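Local coordinates for kinesin-like protein KAR3 (PDB 1F9V) that probably moves along microtubules as a kinesin-family motor, using energy from ATP hydrolysis in its motor domain, at residues V51-I59 with L332-L343; L245-V253 with T264-L274. The protein carries 2 engineered substitutions. All coordinates share one frame; numbering follows the deposited sequence.

Contact 1 (V51-I59 with L332-L343); sequences VHEFKFDKI and LRFASKVNSTRL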
loop_
_atom_site.group_PDB
_atom_site.type_symbol
_atom_site.label_atom_id
_atom_site.label_comp_id
_atom_site.label_asym_id
_atom_site.label_seq_id
_atom_site.Cartn_x
_atom_site.Cartn_y
_atom_site.Cartn_z
ATOM N N VAL A 51 10.530 -11.907 -23.742
ATOM C CA VAL A 51 10.994 -11.272 -22.522
ATOM C C VAL A 51 10.049 -10.133 -22.156
ATOM O O VAL A 51 9.816 -9.236 -22.960
ATOM C CB VAL A 51 12.424 -10.718 -22.699
ATOM C CG1 VAL A 51 12.934 -10.156 -21.381
ATOM C CG2 VAL A 51 13.353 -11.827 -23.184
ATOM N N HIS A 52 9.490 -10.191 -20.951
ATOM C CA HIS A 52 8.577 -9.155 -20.477
ATOM C C HIS A 52 9.372 -8.103 -19.718
ATOM O O HIS A 52 9.960 -8.396 -18.677
ATOM C CB HIS A 52 7.522 -9.757 -19.546
ATOM C CG HIS A 52 6.708 -10.842 -20.175
ATOM N ND1 HIS A 52 7.099 -12.163 -20.174
ATOM C CD2 HIS A 52 5.518 -10.803 -20.819
ATOM C CE1 HIS A 52 6.186 -12.891 -20.790
ATOM N NE2 HIS A 52 5.218 -12.091 -21.191
ATOM N N GLU A 53 9.395 -6.881 -20.239
ATOM C CA GLU A 53 10.120 -5.806 -19.582
ATOM C C GLU A 53 9.155 -4.890 -18.840
ATOM O O GLU A 53 8.038 -4.637 -19.305
ATOM C CB GLU A 53 10.917 -4.973 -20.589
ATOM C CG GLU A 53 11.588 -3.750 -19.946
ATOM C CD GLU A 53 12.721 -3.174 -20.779
ATOM O OE1 GLU A 53 13.898 -3.439 -20.444
ATOM O OE2 GLU A 53 12.437 -2.456 -21.764
ATOM N N PHE A 54 9.602 -4.398 -17.690
ATOM C CA PHE A 54 8.805 -3.495 -16.869
ATOM C C PHE A 54 9.708 -2.413 -16.293
ATOM O O PHE A 54 10.892 -2.648 -16.033
ATOM C CB PHE A 54 8.141 -4.259 -15.721
ATOM C CG PHE A 54 7.308 -5.426 -16.167
ATOM C CD1 PHE A 54 6.001 -5.237 -16.600
ATOM C CD2 PHE A 54 7.826 -6.714 -16.155
ATOM C CE1 PHE A 54 5.217 -6.318 -17.018
ATOM C CE2 PHE A 54 7.056 -7.806 -16.570
ATOM C CZ PHE A 54 5.744 -7.606 -17.004
ATOM N N LYS A 55 9.147 -1.223 -16.105
ATOM C CA LYS A 55 9.880 -0.100 -15.532
ATOM C C LYS A 55 9.024 0.502 -14.423
ATOM O O LYS A 55 7.809 0.671 -14.594
ATOM C CB LYS A 55 10.174 0.957 -16.600
ATOM C CG LYS A 55 11.340 0.586 -17.505
ATOM C CD LYS A 55 11.607 1.638 -18.562
ATOM C CE LYS A 55 11.788 0.979 -19.922
ATOM N NZ LYS A 55 13.139 1.225 -20.487
ATOM N N PHE A 56 9.663 0.805 -13.295
ATOM C CA PHE A 56 8.988 1.379 -12.137
ATOM C C PHE A 56 9.856 2.469 -11.537
ATOM O O PHE A 56 10.988 2.679 -11.966
ATOM C CB PHE A 56 8.710 0.287 -11.097
ATOM C CG PHE A 56 7.852 -0.835 -11.623
ATOM C CD1 PHE A 56 6.536 -0.595 -12.017
ATOM C CD2 PHE A 56 8.371 -2.121 -11.776
ATOM C CE1 PHE A 56 5.750 -1.609 -12.557
ATOM C CE2 PHE A 56 7.590 -3.150 -12.317
ATOM C CZ PHE A 56 6.279 -2.894 -12.710
ATOM N N ASP A 57 9.329 3.179 -10.548
ATOM C CA ASP A 57 10.094 4.246 -9.923
ATOM C C ASP A 57 11.264 3.663 -9.141
ATOM O O ASP A 57 12.304 4.302 -8.984
ATOM C CB ASP A 57 9.176 5.071 -9.014
ATOM C CG ASP A 57 8.127 5.830 -9.807
ATOM O OD1 ASP A 57 8.475 6.845 -10.442
ATOM O OD2 ASP A 57 6.957 5.405 -9.814
ATOM N N LYS A 58 11.091 2.436 -8.665
ATOM C CA LYS A 58 12.139 1.761 -7.913
ATOM C C LYS A 58 11.837 0.279 -7.831
ATOM O O LYS A 58 10.679 -0.131 -7.734
ATOM C CB LYS A 58 12.242 2.342 -6.497
ATOM C CG LYS A 58 13.324 1.696 -5.634
ATOM C CD LYS A 58 14.559 2.583 -5.436
ATOM C CE LYS A 58 14.581 3.808 -6.344
ATOM N NZ LYS A 58 15.365 4.940 -5.749
ATOM N N ILE A 59 12.882 -0.535 -7.890
ATOM C CA ILE A 59 12.702 -1.970 -7.781
ATOM C C ILE A 59 13.638 -2.459 -6.696
ATOM O O ILE A 59 14.848 -2.267 -6.777
ATOM C CB ILE A 59 13.011 -2.703 -9.104
ATOM C CG1 ILE A 59 12.090 -2.188 -10.214
ATOM C CG2 ILE A 59 12.789 -4.206 -8.924
ATOM C CD1 ILE A 59 12.368 -2.777 -11.583
ATOM N N LEU A 332 2.916 -7.776 -11.978
ATOM C CA LEU A 332 3.696 -6.765 -12.677
ATOM C C LEU A 332 2.839 -6.063 -13.718
ATOM O O LEU A 332 3.041 -4.883 -14.009
ATOM C CB LEU A 332 4.933 -7.399 -13.333
ATOM C CG LEU A 332 6.000 -7.852 -12.324
ATOM C CD1 LEU A 332 7.074 -8.678 -13.025
ATOM C CD2 LEU A 332 6.617 -6.632 -11.654
ATOM N N ARG A 333 1.872 -6.784 -14.278
ATOM C CA ARG A 333 0.988 -6.165 -15.252
ATOM C C ARG A 333 0.067 -5.182 -14.507
ATOM O O ARG A 333 -0.256 -4.109 -15.025
ATOM C CB ARG A 333 0.185 -7.231 -15.994
ATOM C CG ARG A 333 0.816 -7.625 -17.330
ATOM C CD ARG A 333 0.026 -8.725 -18.032
ATOM N NE ARG A 333 0.906 -9.825 -18.400
ATOM C CZ ARG A 333 0.799 -11.063 -17.930
ATOM N NH1 ARG A 333 -0.158 -11.373 -17.068
ATOM N NH2 ARG A 333 1.672 -11.983 -18.299
ATOM N N PHE A 334 -0.342 -5.540 -13.291
ATOM C CA PHE A 334 -1.177 -4.632 -12.500
ATOM C C PHE A 334 -0.334 -3.395 -12.168
ATOM O O PHE A 334 -0.789 -2.258 -12.318
ATOM C CB PHE A 334 -1.640 -5.302 -11.203
ATOM C CG PHE A 334 -2.434 -4.386 -10.296
ATOM C CD1 PHE A 334 -1.795 -3.606 -9.340
ATOM C CD2 PHE A 334 -3.820 -4.300 -10.410
ATOM C CE1 PHE A 334 -2.526 -2.750 -8.507
ATOM C CE2 PHE A 334 -4.554 -3.448 -9.580
ATOM C CZ PHE A 334 -3.906 -2.678 -8.633
ATOM N N ALA A 335 0.899 -3.623 -11.717
ATOM C CA ALA A 335 1.808 -2.532 -11.376
ATOM C C ALA A 335 1.984 -1.573 -12.546
ATOM O O ALA A 335 2.004 -0.357 -12.358
ATOM C CB ALA A 335 3.161 -3.094 -10.962
ATOM N N SER A 336 2.130 -2.125 -13.750
ATOM C CA SER A 336 2.292 -1.314 -14.956
ATOM C C SER A 336 1.042 -0.471 -15.230
ATOM O O SER A 336 1.133 0.670 -15.691
ATOM C CB SER A 336 2.576 -2.214 -16.166
ATOM O OG SER A 336 3.758 -2.977 -15.966
ATOM N N LYS A 337 -0.127 -1.041 -14.947
ATOM C CA LYS A 337 -1.377 -0.326 -15.159
ATOM C C LYS A 337 -1.496 0.868 -14.211
ATOM O O LYS A 337 -1.991 1.932 -14.596
ATOM C CB LYS A 337 -2.563 -1.266 -14.954
ATOM C CG LYS A 337 -3.911 -0.561 -15.016
ATOM C CD LYS A 337 -5.053 -1.515 -14.723
ATOM C CE LYS A 337 -6.389 -0.800 -14.777
ATOM N NZ LYS A 337 -7.514 -1.773 -14.832
ATOM N N VAL A 338 -1.025 0.710 -12.977
ATOM C CA VAL A 338 -1.132 1.812 -12.033
ATOM C C VAL A 338 -0.014 2.853 -12.169
ATOM O O VAL A 338 -0.052 3.894 -11.523
ATOM C CB VAL A 338 -1.236 1.296 -10.579
ATOM C CG1 VAL A 338 -2.541 0.549 -10.407
ATOM C CG2 VAL A 338 -0.075 0.388 -10.243
ATOM N N ASN A 339 0.977 2.575 -13.018
ATOM C CA ASN A 339 2.061 3.528 -13.269
ATOM C C ASN A 339 1.355 4.747 -13.868
ATOM O O ASN A 339 0.499 4.590 -14.739
ATOM C CB ASN A 339 3.028 2.977 -14.325
ATOM C CG ASN A 339 4.268 2.336 -13.729
ATOM O OD1 ASN A 339 4.683 2.656 -12.618
ATOM N ND2 ASN A 339 4.875 1.418 -14.485
ATOM N N SER A 340 1.699 5.952 -13.428
ATOM C CA SER A 340 1.052 7.142 -13.983
ATOM C C SER A 340 1.774 7.629 -15.244
ATOM O O SER A 340 2.862 7.142 -15.573
ATOM C CB SER A 340 1.006 8.262 -12.937
ATOM O OG SER A 340 2.210 9.005 -12.932
ATOM N N THR A 341 1.170 8.585 -15.947
ATOM C CA THR A 341 1.759 9.118 -17.171
ATOM C C THR A 341 3.002 9.957 -16.897
ATOM O O THR A 341 3.525 10.639 -17.779
ATOM C CB THR A 341 0.735 9.953 -17.970
ATOM O OG1 THR A 341 0.174 10.971 -17.131
ATOM C CG2 THR A 341 -0.377 9.052 -18.487
ATOM N N ARG A 342 3.465 9.910 -15.657
ATOM C CA ARG A 342 4.673 10.610 -15.269
ATOM C C ARG A 342 5.827 9.727 -15.763
ATOM O O ARG A 342 6.903 10.209 -16.115
ATOM C CB ARG A 342 4.720 10.731 -13.745
ATOM C CG ARG A 342 6.104 10.912 -13.157
ATOM C CD ARG A 342 6.025 11.547 -11.773
ATOM N NE ARG A 342 7.288 11.435 -11.048
ATOM C CZ ARG A 342 7.900 10.282 -10.794
ATOM N NH1 ARG A 342 9.046 10.276 -10.128
ATOM N NH2 ARG A 342 7.364 9.136 -11.206
ATOM N N LEU A 343 5.557 8.427 -15.818
ATOM C CA LEU A 343 6.545 7.431 -16.208
ATOM C C LEU A 343 6.202 6.688 -17.498
ATOM O O LEU A 343 7.064 6.480 -18.355
ATOM C CB LEU A 343 6.706 6.431 -15.051
ATOM C CG LEU A 343 7.631 5.220 -15.162
ATOM C CD1 LEU A 343 8.080 4.811 -13.764
ATOM C CD2 LEU A 343 6.902 4.070 -15.839
HETATM O O HOH W 1 6.272 -1.400 -16.868
HETATM O O HOH W 2 10.886 7.902 -10.370
HETATM O O HOH W 3 4.995 5.097 -11.772
#
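Phe54 and Phe56 make this a strand-on-helix packing contact at the small three-stranded sheet. Their rings reach from edge strand 51-56 onto helix 332-338, whose axis passes 9.0 Å away. Leu332 serves both rings. Its CB lies over the centre of one Phe54 face, 3.7 Å from the ring centroid, a CH-pi contact. Its CD1 touches Phe54 CE2, while CD2 turns to Phe56 CE2. With CG beside the backbone N (chi1 -55°), the Phe54 ring presents an edge to Ser336, whose OG lies 3.2 Å from CD1. Cutting the Phe54 ring back to an alanine is likely to leave a gap over Leu332 and take the edge contact from Ser336. Ser336 OG donates to Leu332 O, which Ser336 N reaches from the opposite face. A water links Ser336 OG to Lys55 N.

In the kinesin motor fold this sheet forms a small lobe, held here on the last helix. Phe56 CE1 packs against Ala335 CB at 3.4 Å. The Asn339 side chain runs across that of Phe56 at about a right angle, the amide and ring planes 43° apart. Asn339 ND2 donates to Lys55 O over 3.0 Å, almost in line with the carbonyl bond. Extended Arg342 sends NH2 to the syn side of Asp57 OD1, 2.7 Å away, in a nearly straight salt bridge (170°). A water joins Asp57 OD1 to Arg342 NH1. Asp57 OD2 accepts from Val7 N on strand 4-11, and another water bridges it to Asn339 OD1. Leu343 CD2 lies 3.7 Å from Lys55 O, and CD1 against the Phe56 backbone.

Contact 2 (L245-V253 with T264-L274); sequences LAGSERINV and TQNINKSLSCL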
loop_
_atom_site.group_PDB
_atom_site.type_symbol
_atom_site.label_atom_id
_atom_site.label_comp_id
_atom_site.label_asym_id
_atom_site.label_seq_id
_atom_site.Cartn_x
_atom_site.Cartn_y
_atom_site.Cartn_z
ATOM N N LEU A 245 -3.256 -5.012 1.191
ATOM C CA LEU A 245 -4.363 -5.534 0.398
ATOM C C LEU A 245 -4.590 -7.037 0.449
ATOM O O LEU A 245 -3.718 -7.805 0.846
ATOM C CB LEU A 245 -4.190 -5.116 -1.069
ATOM C CG LEU A 245 -4.196 -3.616 -1.384
ATOM C CD1 LEU A 245 -3.684 -3.382 -2.803
ATOM C CD2 LEU A 245 -5.608 -3.061 -1.236
ATOM N N ALA A 246 -5.788 -7.449 0.053
ATOM C CA ALA A 246 -6.119 -8.864 -0.010
ATOM C C ALA A 246 -5.242 -9.472 -1.118
ATOM O O ALA A 246 -4.887 -8.782 -2.079
ATOM C CB ALA A 246 -7.598 -9.036 -0.367
ATOM N N GLY A 247 -4.898 -10.752 -0.987
ATOM C CA GLY A 247 -4.083 -11.404 -2.004
ATOM C C GLY A 247 -4.666 -11.255 -3.401
ATOM O O GLY A 247 -5.867 -11.440 -3.607
ATOM N N SER A 248 -3.813 -10.952 -4.375
ATOM C CA SER A 248 -4.257 -10.746 -5.751
ATOM C C SER A 248 -4.281 -11.991 -6.639
ATOM O O SER A 248 -4.605 -11.887 -7.822
ATOM C CB SER A 248 -3.362 -9.705 -6.421
ATOM O OG SER A 248 -2.012 -10.153 -6.413
ATOM N N GLU A 249 -3.941 -13.154 -6.083
ATOM C CA GLU A 249 -3.900 -14.388 -6.875
ATOM C C GLU A 249 -5.185 -14.637 -7.651
ATOM O O GLU A 249 -6.282 -14.502 -7.111
ATOM C CB GLU A 249 -3.585 -15.602 -5.993
ATOM C CG GLU A 249 -4.510 -15.788 -4.812
ATOM C CD GLU A 249 -3.981 -15.126 -3.549
ATOM O OE1 GLU A 249 -3.221 -14.134 -3.657
ATOM O OE2 GLU A 249 -4.331 -15.599 -2.448
ATOM N N ARG A 250 -5.031 -15.001 -8.922
ATOM C CA ARG A 250 -6.163 -15.263 -9.798
ATOM C C ARG A 250 -6.826 -16.596 -9.485
ATOM O O ARG A 250 -6.226 -17.656 -9.662
ATOM C CB ARG A 250 -5.714 -15.248 -11.262
ATOM C CG ARG A 250 -6.849 -15.456 -12.256
ATOM C CD ARG A 250 -7.099 -14.197 -13.068
ATOM N NE ARG A 250 -8.162 -13.361 -12.506
ATOM C CZ ARG A 250 -8.000 -12.513 -11.491
ATOM N NH1 ARG A 250 -6.814 -12.381 -10.910
ATOM N NH2 ARG A 250 -9.025 -11.787 -11.065
ATOM N N ILE A 251 -8.067 -16.527 -9.015
ATOM C CA ILE A 251 -8.848 -17.713 -8.683
ATOM C C ILE A 251 -9.944 -17.844 -9.733
ATOM O O ILE A 251 -10.689 -16.896 -9.976
ATOM C CB ILE A 251 -9.512 -17.580 -7.296
ATOM C CG1 ILE A 251 -8.467 -17.165 -6.258
ATOM C CG2 ILE A 251 -10.182 -18.894 -6.906
ATOM C CD1 ILE A 251 -7.525 -18.279 -5.850
ATOM N N ASN A 252 -10.038 -19.008 -10.366
ATOM C CA ASN A 252 -11.058 -19.230 -11.383
ATOM C C ASN A 252 -12.446 -19.149 -10.741
ATOM O O ASN A 252 -12.877 -20.070 -10.046
ATOM C CB ASN A 252 -10.854 -20.597 -12.037
ATOM C CG ASN A 252 -11.727 -20.792 -13.253
ATOM O OD1 ASN A 252 -12.824 -20.240 -13.341
ATOM N ND2 ASN A 252 -11.244 -21.582 -14.204
ATOM N N VAL A 253 -13.141 -18.040 -10.977
ATOM C CA VAL A 253 -14.466 -17.835 -10.403
ATOM C C VAL A 253 -15.449 -18.933 -10.787
ATOM O O VAL A 253 -16.441 -19.162 -10.093
ATOM C CB VAL A 253 -15.048 -16.460 -10.817
ATOM C CG1 VAL A 253 -16.174 -16.642 -11.821
ATOM C CG2 VAL A 253 -15.545 -15.718 -9.578
ATOM N N THR A 264 -14.090 -14.321 -3.490
ATOM C CA THR A 264 -13.336 -14.189 -4.733
ATOM C C THR A 264 -13.905 -13.065 -5.585
ATOM O O THR A 264 -13.164 -12.262 -6.149
ATOM C CB THR A 264 -13.382 -15.496 -5.551
ATOM O OG1 THR A 264 -12.829 -16.561 -4.771
ATOM C CG2 THR A 264 -12.597 -15.350 -6.849
ATOM N N GLN A 265 -15.230 -13.011 -5.679
ATOM C CA GLN A 265 -15.892 -11.983 -6.465
ATOM C C GLN A 265 -15.613 -10.597 -5.899
ATOM O O GLN A 265 -15.351 -9.659 -6.641
ATOM C CB GLN A 265 -17.403 -12.231 -6.498
ATOM C CG GLN A 265 -17.800 -13.482 -7.264
ATOM C CD GLN A 265 -19.285 -13.772 -7.175
ATOM O OE1 GLN A 265 -19.898 -13.635 -6.115
ATOM N NE2 GLN A 265 -19.873 -14.175 -8.294
ATOM N N ASN A 266 -15.668 -10.478 -4.577
ATOM C CA ASN A 266 -15.430 -9.197 -3.917
ATOM C C ASN A 266 -13.970 -8.747 -4.013
ATOM O O ASN A 266 -13.689 -7.559 -4.189
ATOM C CB ASN A 266 -15.864 -9.278 -2.449
ATOM C CG ASN A 266 -17.370 -9.135 -2.282
ATOM O OD1 ASN A 266 -17.996 -8.284 -2.918
ATOM N ND2 ASN A 266 -17.956 -9.969 -1.432
ATOM N N ILE A 267 -13.042 -9.692 -3.895
ATOM C CA ILE A 267 -11.625 -9.356 -3.994
ATOM C C ILE A 267 -11.328 -8.939 -5.434
ATOM O O ILE A 267 -10.667 -7.931 -5.670
ATOM C CB ILE A 267 -10.733 -10.562 -3.604
ATOM C CG1 ILE A 267 -10.876 -10.840 -2.106
ATOM C CG2 ILE A 267 -9.276 -10.284 -3.968
ATOM C CD1 ILE A 267 -10.385 -12.211 -1.685
ATOM N N ASN A 268 -11.843 -9.705 -6.391
ATOM C CA ASN A 268 -11.635 -9.405 -7.802
ATOM C C ASN A 268 -12.143 -8.006 -8.131
ATOM O O ASN A 268 -11.432 -7.196 -8.726
ATOM C CB ASN A 268 -12.373 -10.415 -8.681
ATOM C CG ASN A 268 -11.679 -11.765 -8.744
ATOM O OD1 ASN A 268 -10.605 -11.960 -8.173
ATOM N ND2 ASN A 268 -12.297 -12.708 -9.446
ATOM N N LYS A 269 -13.383 -7.726 -7.745
ATOM C CA LYS A 269 -13.989 -6.427 -8.017
ATOM C C LYS A 269 -13.240 -5.284 -7.336
ATOM O O LYS A 269 -12.983 -4.241 -7.945
ATOM C CB LYS A 269 -15.448 -6.424 -7.554
ATOM C CG LYS A 269 -16.451 -6.251 -8.674
ATOM C CD LYS A 269 -16.500 -7.482 -9.565
ATOM C CE LYS A 269 -17.339 -8.586 -8.940
ATOM N NZ LYS A 269 -16.750 -9.927 -9.201
ATOM N N SER A 270 -12.897 -5.487 -6.069
ATOM C CA SER A 270 -12.200 -4.475 -5.290
ATOM C C SER A 270 -10.822 -4.148 -5.870
ATOM O O SER A 270 -10.476 -2.980 -6.034
ATOM C CB SER A 270 -12.072 -4.938 -3.830
ATOM O OG SER A 270 -11.454 -3.940 -3.041
ATOM N N LEU A 271 -10.037 -5.175 -6.184
ATOM C CA LEU A 271 -8.705 -4.940 -6.741
ATOM C C LEU A 271 -8.792 -4.342 -8.141
ATOM O O LEU A 271 -7.998 -3.473 -8.503
ATOM C CB LEU A 271 -7.896 -6.241 -6.756
ATOM C CG LEU A 271 -7.484 -6.754 -5.369
ATOM C CD1 LEU A 271 -6.644 -8.022 -5.528
ATOM C CD2 LEU A 271 -6.702 -5.677 -4.605
ATOM N N SER A 272 -9.764 -4.799 -8.921
ATOM C CA SER A 272 -9.951 -4.278 -10.267
ATOM C C SER A 272 -10.284 -2.787 -10.204
ATOM O O SER A 272 -9.730 -1.972 -10.948
ATOM C CB SER A 272 -11.088 -5.021 -10.958
ATOM O OG SER A 272 -11.458 -4.354 -12.149
ATOM N N CYS A 273 -11.198 -2.440 -9.300
ATOM C CA CYS A 273 -11.616 -1.058 -9.133
ATOM C C CYS A 273 -10.442 -0.190 -8.678
ATOM O O CYS A 273 -10.246 0.914 -9.179
ATOM C CB CYS A 273 -12.757 -0.972 -8.111
ATOM S SG CYS A 273 -13.293 0.719 -7.774
ATOM N N LEU A 274 -9.664 -0.686 -7.723
ATOM C CA LEU A 274 -8.515 0.073 -7.237
ATOM C C LEU A 274 -7.571 0.391 -8.394
ATOM O O LEU A 274 -7.124 1.525 -8.550
ATOM C CB LEU A 274 -7.771 -0.719 -6.158
ATOM C CG LEU A 274 -6.496 -0.066 -5.611
ATOM C CD1 LEU A 274 -6.836 1.248 -4.917
ATOM C CD2 LEU A 274 -5.814 -1.017 -4.649
HETATM O O HOH W 4 -8.847 -13.895 -8.813
#
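Leu271 meets the backbone of Ser248 in the switch II region, whose loop carries the kinesin Leu-Ala-Gly-Ser-Glu sequence. The loop bends round one side of helix 264-274, and Thr264, Ile267, Leu271 and Leu274 point into it. The bump of Leu271 is CD1, which fills a hollow walled by Ala246 O, Gly247 O and Ser248, and comes to 3.6 Å from Ser248 CA. One turn back, Ile267 forks under the same bend: CG2 sits 3.6 Å from Gly247 O, and CG1 faces Ala246 CB. One turn beyond Leu271, Leu274 and Leu245 meet tip to tip, CD2 to CD1 at 3.7 Å. Phe89 of strand 86-91 touches both. Leu245 and Leu271 lie side by side but run opposite ways.

At the other end, the Thr264 methyl is the bump. Thr264 CG2 stands anti to the backbone N (OG1 chi1 -59°), which brings it 3.8 Å from Ile251 CB and near Val253 CG2. Thr264 OG1 is hydrogen-bonded instead to Arg260 O. Val253 CG2 crosses the stem of Gln265, 3.9 Å from its CG.

The loop adjoins the nucleotide site. Ser248 pairs by backbone with Gly92 of the probable P-loop, and Glu249 OE2 is hydrogen-bonded to Thr94 OG1. Arg250 folds back to Asn268 and meets its amide at a slant, with NH2 3.3 Å from OD1 and the flat groups 31° apart. A water over one guanidinium face, nearer its margin than its centre, donates to Asn268 OD1 at 2.7 Å and to Glu249 O, and accepts from Ile251 N at 2.8 Å.

From the N terminus, the chain runs through strands 4-11, 24-28 and 38-44 before it reaches strand 51-56. Contact 1 closes only when residues 332-343 return to it, a loop of 272 intervening residues. Contact 2 is nested inside that loop. It is local, with ten residues between its segments, and folds the loop after strand 235-244 onto helix 258-281. Contact 1 ties the small three-stranded sheet to helix 325-338; contact 2 ties the switch II loop to its following helix. Their centres are about 20 Å apart, yet the two touch: Phe334 CE2 lies 3.6 Å from Leu271 O. Helix 325-338 thus packs against both the small sheet and helix 258-281.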